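Local coordinates for orphan protein TM0875 (PDB 1O22) that is of unknown function but, as a two-chain assembly, adopts a mixed alpha-beta fold that was new when solved, at residues L19-Y24 against E143-F148; K38-F41 against S47-P50. All coordinates share one frame; numbering follows the deposited sequence.

Contact 1: residues L19-Y24 against E143-F148; sequences LEILYY and EFMKYF
The selenium arm of Met145, a selenomethionine in the crystallised protein, reaches from helix 137-152 to the strand and lodges against Ile21 and Tyr23. Its chain is bent at both chi2 and chi3, which turns the end of the residue back, so that SE and CE both rest on Ile21 CG2 and CE also reaches Tyr23 CB. SE lies 4.0 Å from Ile21 CG2, and the terminal CE comes to 4.0 Å from Tyr23 CB. The tip is thus a bump seated in the shallow hollow between two side chains that the strand, with its two-residue repeat, sends to the same side. A long, flexible, unbranched residue suits this place because it can bend to follow the hollow, while beta-branched Ile21 gives the strand a broad apolar flank: CG2 and the CD1 end of its longer branch both lie near selenium.

One helical turn further on, the Phe148 ring comes over the Tyr23 ring: its CE2 sits 3.8 Å above one face of the tyrosine, displaced toward the rim, and CZ is 3.8 Å from Tyr23 CE2. The ring planes stand at 55°, an oblique pairing. Tyr23 CG lies between its backbone N and carbonyl carbon (chi1 67°), which stands the ring beside the end of Phe148. The apolar part of the ring fills space in the core, while its hydroxyl is satisfied by a hydrogen bond to Ser53 O.

Strand 19-25 runs between strands 56-66 and 159-165 in the mixed sheet, antiparallel to both, and helix 137-152 lies across this face, the short segments crossing at -53°. Phe161 of the edge strand extends the packing around Ile21 and Met145; Phe144 of the helix rests on Ile59.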
loop_
_atom_site.group_PDB
_atom_site.type_symbol
_atom_site.label_atom_id
_atom_site.label_comp_id
_atom_site.label_asym_id
_atom_site.label_seq_id
_atom_site.Cartn_x
_atom_site.Cartn_y
_atom_site.Cartn_z
ATOM N N LEU A 19 -0.903 9.031 10.764
ATOM C CA LEU A 19 -2.055 9.925 10.740
ATOM C C LEU A 19 -2.992 9.577 9.621
ATOM O O LEU A 19 -2.563 9.334 8.515
ATOM C CB LEU A 19 -1.604 11.365 10.548
ATOM C CG LEU A 19 -0.610 11.881 11.578
ATOM C CD1 LEU A 19 -0.116 13.250 11.162
ATOM C CD2 LEU A 19 -1.240 11.933 13.004
ATOM N N GLU A 20 -4.288 9.608 9.930
ATOM C CA GLU A 20 -5.345 9.479 8.954
ATOM C C GLU A 20 -5.882 10.880 8.670
ATOM O O GLU A 20 -6.365 11.553 9.590
ATOM C CB GLU A 20 -6.465 8.585 9.495
ATOM C CG GLU A 20 -7.701 8.541 8.609
ATOM C CD GLU A 20 -8.819 7.674 9.201
ATOM O OE1 GLU A 20 -9.641 8.220 9.956
ATOM O OE2 GLU A 20 -8.876 6.453 8.921
ATOM N N ILE A 21 -5.818 11.289 7.403
ATOM C CA ILE A 21 -6.280 12.602 6.968
ATOM C C ILE A 21 -7.489 12.446 6.027
ATOM O O ILE A 21 -7.422 11.748 5.001
ATOM C CB ILE A 21 -5.157 13.407 6.283
ATOM C CG1 ILE A 21 -3.978 13.551 7.221
ATOM C CG2 ILE A 21 -5.682 14.751 5.806
ATOM C CD1 ILE A 21 -2.809 14.151 6.632
ATOM N N LEU A 22 -8.592 13.095 6.393
ATOM C CA LEU A 22 -9.806 13.086 5.572
ATOM C C LEU A 22 -9.939 14.479 5.006
ATOM O O LEU A 22 -9.907 15.438 5.763
ATOM C CB LEU A 22 -11.029 12.747 6.436
ATOM C CG LEU A 22 -10.941 11.474 7.271
ATOM C CD1 LEU A 22 -12.148 11.382 8.237
ATOM C CD2 LEU A 22 -10.895 10.256 6.381
ATOM N N TYR A 23 -10.049 14.608 3.691
ATOM C CA TYR A 23 -10.163 15.922 3.078
ATOM C C TYR A 23 -11.520 16.036 2.405
ATOM O O TYR A 23 -12.115 15.028 2.037
ATOM C CB TYR A 23 -9.009 16.214 2.088
ATOM C CG TYR A 23 -8.996 15.355 0.843
ATOM C CD1 TYR A 23 -9.724 15.712 -0.284
ATOM C CD2 TYR A 23 -8.240 14.186 0.802
ATOM C CE1 TYR A 23 -9.738 14.928 -1.377
ATOM C CE2 TYR A 23 -8.243 13.401 -0.299
ATOM C CZ TYR A 23 -8.962 13.777 -1.397
ATOM O OH TYR A 23 -8.958 12.940 -2.501
ATOM N N TYR A 24 -12.005 17.277 2.269
ATOM C CA TYR A 24 -13.345 17.545 1.751
ATOM C C TYR A 24 -13.336 18.811 0.945
ATOM O O TYR A 24 -12.837 19.838 1.425
ATOM C CB TYR A 24 -14.360 17.761 2.912
ATOM C CG TYR A 24 -14.366 16.687 3.969
ATOM C CD1 TYR A 24 -15.125 15.538 3.812
ATOM C CD2 TYR A 24 -13.601 16.813 5.118
ATOM C CE1 TYR A 24 -15.139 14.536 4.778
ATOM C CE2 TYR A 24 -13.615 15.820 6.105
ATOM C CZ TYR A 24 -14.387 14.681 5.921
ATOM O OH TYR A 24 -14.421 13.677 6.869
ATOM N N GLU A 143 1.898 21.980 5.414
ATOM C CA GLU A 143 2.821 21.980 4.261
ATOM C C GLU A 143 2.582 20.759 3.387
ATOM O O GLU A 143 2.605 20.860 2.175
ATOM C CB GLU A 143 4.286 21.978 4.684
ATOM C CG GLU A 143 4.886 23.351 4.834
ATOM C CD GLU A 143 5.305 23.963 3.500
ATOM O OE1 GLU A 143 6.392 23.590 2.953
ATOM O OE2 GLU A 143 4.549 24.839 3.014
ATOM N N PHE A 144 2.453 19.590 4.006
ATOM C CA PHE A 144 2.213 18.381 3.252
ATOM C C PHE A 144 0.938 18.497 2.395
ATOM O O PHE A 144 0.936 18.049 1.249
ATOM C CB PHE A 144 2.129 17.134 4.122
ATOM C CG PHE A 144 1.623 15.969 3.384
ATOM C CD1 PHE A 144 2.425 15.322 2.459
ATOM C CD2 PHE A 144 0.312 15.538 3.561
ATOM C CE1 PHE A 144 1.941 14.252 1.720
ATOM C CE2 PHE A 144 -0.186 14.486 2.806
ATOM C CZ PHE A 144 0.629 13.822 1.914
HETATM N N MSE A 145 -0.117 19.098 2.959
HETATM C CA MSE A 145 -1.407 19.206 2.286
HETATM C C MSE A 145 -1.378 20.170 1.098
HETATM O O MSE A 145 -2.040 19.908 0.074
HETATM C CB MSE A 145 -2.539 19.508 3.262
HETATM C CG MSE A 145 -2.863 18.337 4.188
HETATM SE SE MSE A 145 -3.195 16.591 3.285
HETATM C CE MSE A 145 -5.109 17.036 2.548
ATOM N N LYS A 146 -0.523 21.188 1.173
ATOM C CA LYS A 146 -0.275 22.037 0.008
ATOM C C LYS A 146 0.378 21.234 -1.103
ATOM O O LYS A 146 -0.034 21.331 -2.238
ATOM C CB LYS A 146 0.643 23.199 0.334
ATOM C CG LYS A 146 -0.009 24.406 0.898
ATOM C CD LYS A 146 1.049 25.470 1.222
ATOM C CE LYS A 146 1.474 25.503 2.706
ATOM N NZ LYS A 146 0.836 26.633 3.488
ATOM N N TYR A 147 1.427 20.477 -0.766
ATOM C CA TYR A 147 2.043 19.546 -1.690
ATOM C C TYR A 147 1.025 18.581 -2.301
ATOM O O TYR A 147 1.012 18.380 -3.532
ATOM C CB TYR A 147 3.171 18.719 -1.022
ATOM C CG TYR A 147 3.539 17.501 -1.823
ATOM C CD1 TYR A 147 4.416 17.595 -2.923
ATOM C CD2 TYR A 147 2.999 16.259 -1.525
ATOM C CE1 TYR A 147 4.741 16.483 -3.681
ATOM C CE2 TYR A 147 3.302 15.151 -2.286
ATOM C CZ TYR A 147 4.192 15.255 -3.345
ATOM O OH TYR A 147 4.493 14.112 -4.080
ATOM N N PHE A 148 0.201 17.984 -1.449
ATOM C CA PHE A 148 -0.772 16.986 -1.866
ATOM C C PHE A 148 -1.796 17.552 -2.880
ATOM O O PHE A 148 -1.974 17.027 -3.965
ATOM C CB PHE A 148 -1.478 16.364 -0.639
ATOM C CG PHE A 148 -2.624 15.432 -1.008
ATOM C CD1 PHE A 148 -2.393 14.133 -1.378
ATOM C CD2 PHE A 148 -3.936 15.911 -1.036
ATOM C CE1 PHE A 148 -3.433 13.311 -1.765
ATOM C CE2 PHE A 148 -4.991 15.092 -1.390
ATOM C CZ PHE A 148 -4.745 13.797 -1.780
#

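Contact 2: residues K38-F41 against S47-P50; sequences KEIF and SLEP
Apolar packing between Ile40 of helix 31-44 and Leu48 of the short strand 48-50 carries the buried part of this contact. One methyl of the leucine, CD1, does all the touching: it meets Ile40 CD1 at 3.6 Å and Ile40 CG2 at 3.8 Å, so it fits between the two arms of the isoleucine. The side chains cross at about a right angle. Ile40 CG2 is anti to the backbone N and CG1 anti to the carbonyl carbon (chi1 -66°), a rotation that turns both branches toward the leucine; branched aliphatic residues suit such interlocking of methyls.

The two elements form a helix-turn-strand unit in which the chain leaves the helix and returns beside it after a few residues. This unit also takes part in the interface between the two subunits. Strand 48-50 pairs in an antiparallel ladder with a strand of the second subunit, so that beta structure runs across the interface, where Ile40 and Leu48 each pack on their counterparts in that chain.

Contact with backbone and small side chain marks the more exposed flank. The edge of the Phe41 ring faces Ser47, with CD1 3.8 Å from the serine N, near the ring plane, and 4.1 Å from its CB. Serine is compact enough to let the ring edge come alongside the backbone where the chain enters the strand.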
loop_
_atom_site.group_PDB
_atom_site.type_symbol
_atom_site.label_atom_id
_atom_site.label_comp_id
_atom_site.label_asym_id
_atom_site.label_seq_id
_atom_site.Cartn_x
_atom_site.Cartn_y
_atom_site.Cartn_z
ATOM N N LYS A 38 -25.258 4.301 5.405
ATOM C CA LYS A 38 -25.801 3.577 6.535
ATOM C C LYS A 38 -27.032 2.728 6.144
ATOM O O LYS A 38 -27.122 1.567 6.518
ATOM C CB LYS A 38 -26.109 4.508 7.707
ATOM C CG LYS A 38 -26.627 3.734 8.939
ATOM C CD LYS A 38 -26.246 4.426 10.261
ATOM C CE LYS A 38 -24.763 4.234 10.581
ATOM N NZ LYS A 38 -24.320 2.803 10.604
ATOM N N GLU A 39 -27.949 3.298 5.373
ATOM C CA GLU A 39 -29.063 2.538 4.822
ATOM C C GLU A 39 -28.625 1.305 4.014
ATOM O O GLU A 39 -29.193 0.231 4.177
ATOM C CB GLU A 39 -29.939 3.452 3.959
ATOM C CG GLU A 39 -30.756 4.458 4.784
ATOM C CD GLU A 39 -31.445 5.524 3.934
ATOM O OE1 GLU A 39 -31.953 6.510 4.523
ATOM O OE2 GLU A 39 -31.477 5.385 2.681
ATOM N N ILE A 40 -27.630 1.464 3.135
ATOM C CA ILE A 40 -27.117 0.342 2.329
ATOM C C ILE A 40 -26.483 -0.729 3.201
ATOM O O ILE A 40 -26.685 -1.900 2.958
ATOM C CB ILE A 40 -26.114 0.824 1.276
ATOM C CG1 ILE A 40 -26.821 1.707 0.230
ATOM C CG2 ILE A 40 -25.431 -0.368 0.583
ATOM C CD1 ILE A 40 -25.869 2.419 -0.704
ATOM N N PHE A 41 -25.722 -0.329 4.216
ATOM C CA PHE A 41 -25.155 -1.254 5.208
ATOM C C PHE A 41 -26.191 -2.038 5.965
ATOM O O PHE A 41 -26.002 -3.244 6.209
ATOM C CB PHE A 41 -24.242 -0.523 6.198
ATOM C CG PHE A 41 -23.643 -1.424 7.240
ATOM C CD1 PHE A 41 -22.746 -2.429 6.880
ATOM C CD2 PHE A 41 -23.994 -1.294 8.569
ATOM C CE1 PHE A 41 -22.189 -3.270 7.836
ATOM C CE2 PHE A 41 -23.432 -2.131 9.536
ATOM C CZ PHE A 41 -22.537 -3.119 9.169
ATOM N N SER A 47 -20.568 -2.416 3.763
ATOM C CA SER A 47 -20.158 -1.046 4.042
ATOM C C SER A 47 -19.413 -0.448 2.845
ATOM O O SER A 47 -18.461 -1.027 2.361
ATOM C CB SER A 47 -19.317 -0.941 5.305
ATOM O OG SER A 47 -18.856 0.405 5.396
ATOM N N LEU A 48 -19.910 0.691 2.350
ATOM C CA LEU A 48 -19.347 1.391 1.210
ATOM C C LEU A 48 -18.598 2.624 1.707
ATOM O O LEU A 48 -19.040 3.264 2.650
ATOM C CB LEU A 48 -20.458 1.804 0.276
ATOM C CG LEU A 48 -21.294 0.706 -0.355
ATOM C CD1 LEU A 48 -22.497 1.280 -1.102
ATOM C CD2 LEU A 48 -20.461 -0.147 -1.287
ATOM N N GLU A 49 -17.432 2.891 1.124
ATOM C CA GLU A 49 -16.635 4.061 1.404
ATOM C C GLU A 49 -16.275 4.747 0.073
ATOM O O GLU A 49 -16.057 4.069 -0.949
ATOM C CB GLU A 49 -15.306 3.689 2.098
ATOM C CG GLU A 49 -15.386 3.320 3.582
ATOM C CD GLU A 49 -15.461 4.522 4.509
ATOM O OE1 GLU A 49 -14.617 5.451 4.388
ATOM O OE2 GLU A 49 -16.376 4.539 5.368
ATOM N N PRO A 50 -16.129 6.070 0.112
ATOM C CA PRO A 50 -15.775 6.846 -1.072
ATOM C C PRO A 50 -14.442 6.462 -1.663
ATOM O O PRO A 50 -13.442 6.321 -0.955
ATOM C CB PRO A 50 -15.689 8.290 -0.528
ATOM C CG PRO A 50 -16.592 8.279 0.635
ATOM C CD PRO A 50 -16.313 6.952 1.290
#

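Overall arrangement
Contact 1 belongs to the core: all four of its touching residues are buried, its centre lies about 8 Å from the centre of the chain, and it joins the main sheet to helix 137-152. Contact 2, its centre about 25 Å from the centre of the chain, is only partly buried, with aliphatic packing on one flank and the ring edge of exposed Phe41 against Ser47 on the other. The two share no helix or strand, although strand 19-25 leads along the chain into helix 31-44, and contact 2 is nested within the loop that contact 1 closes. The interior contact joins aromatic rings, isoleucine and selenomethionine; the outlying one pairs aliphatic methyls with a phenylalanine edge against serine.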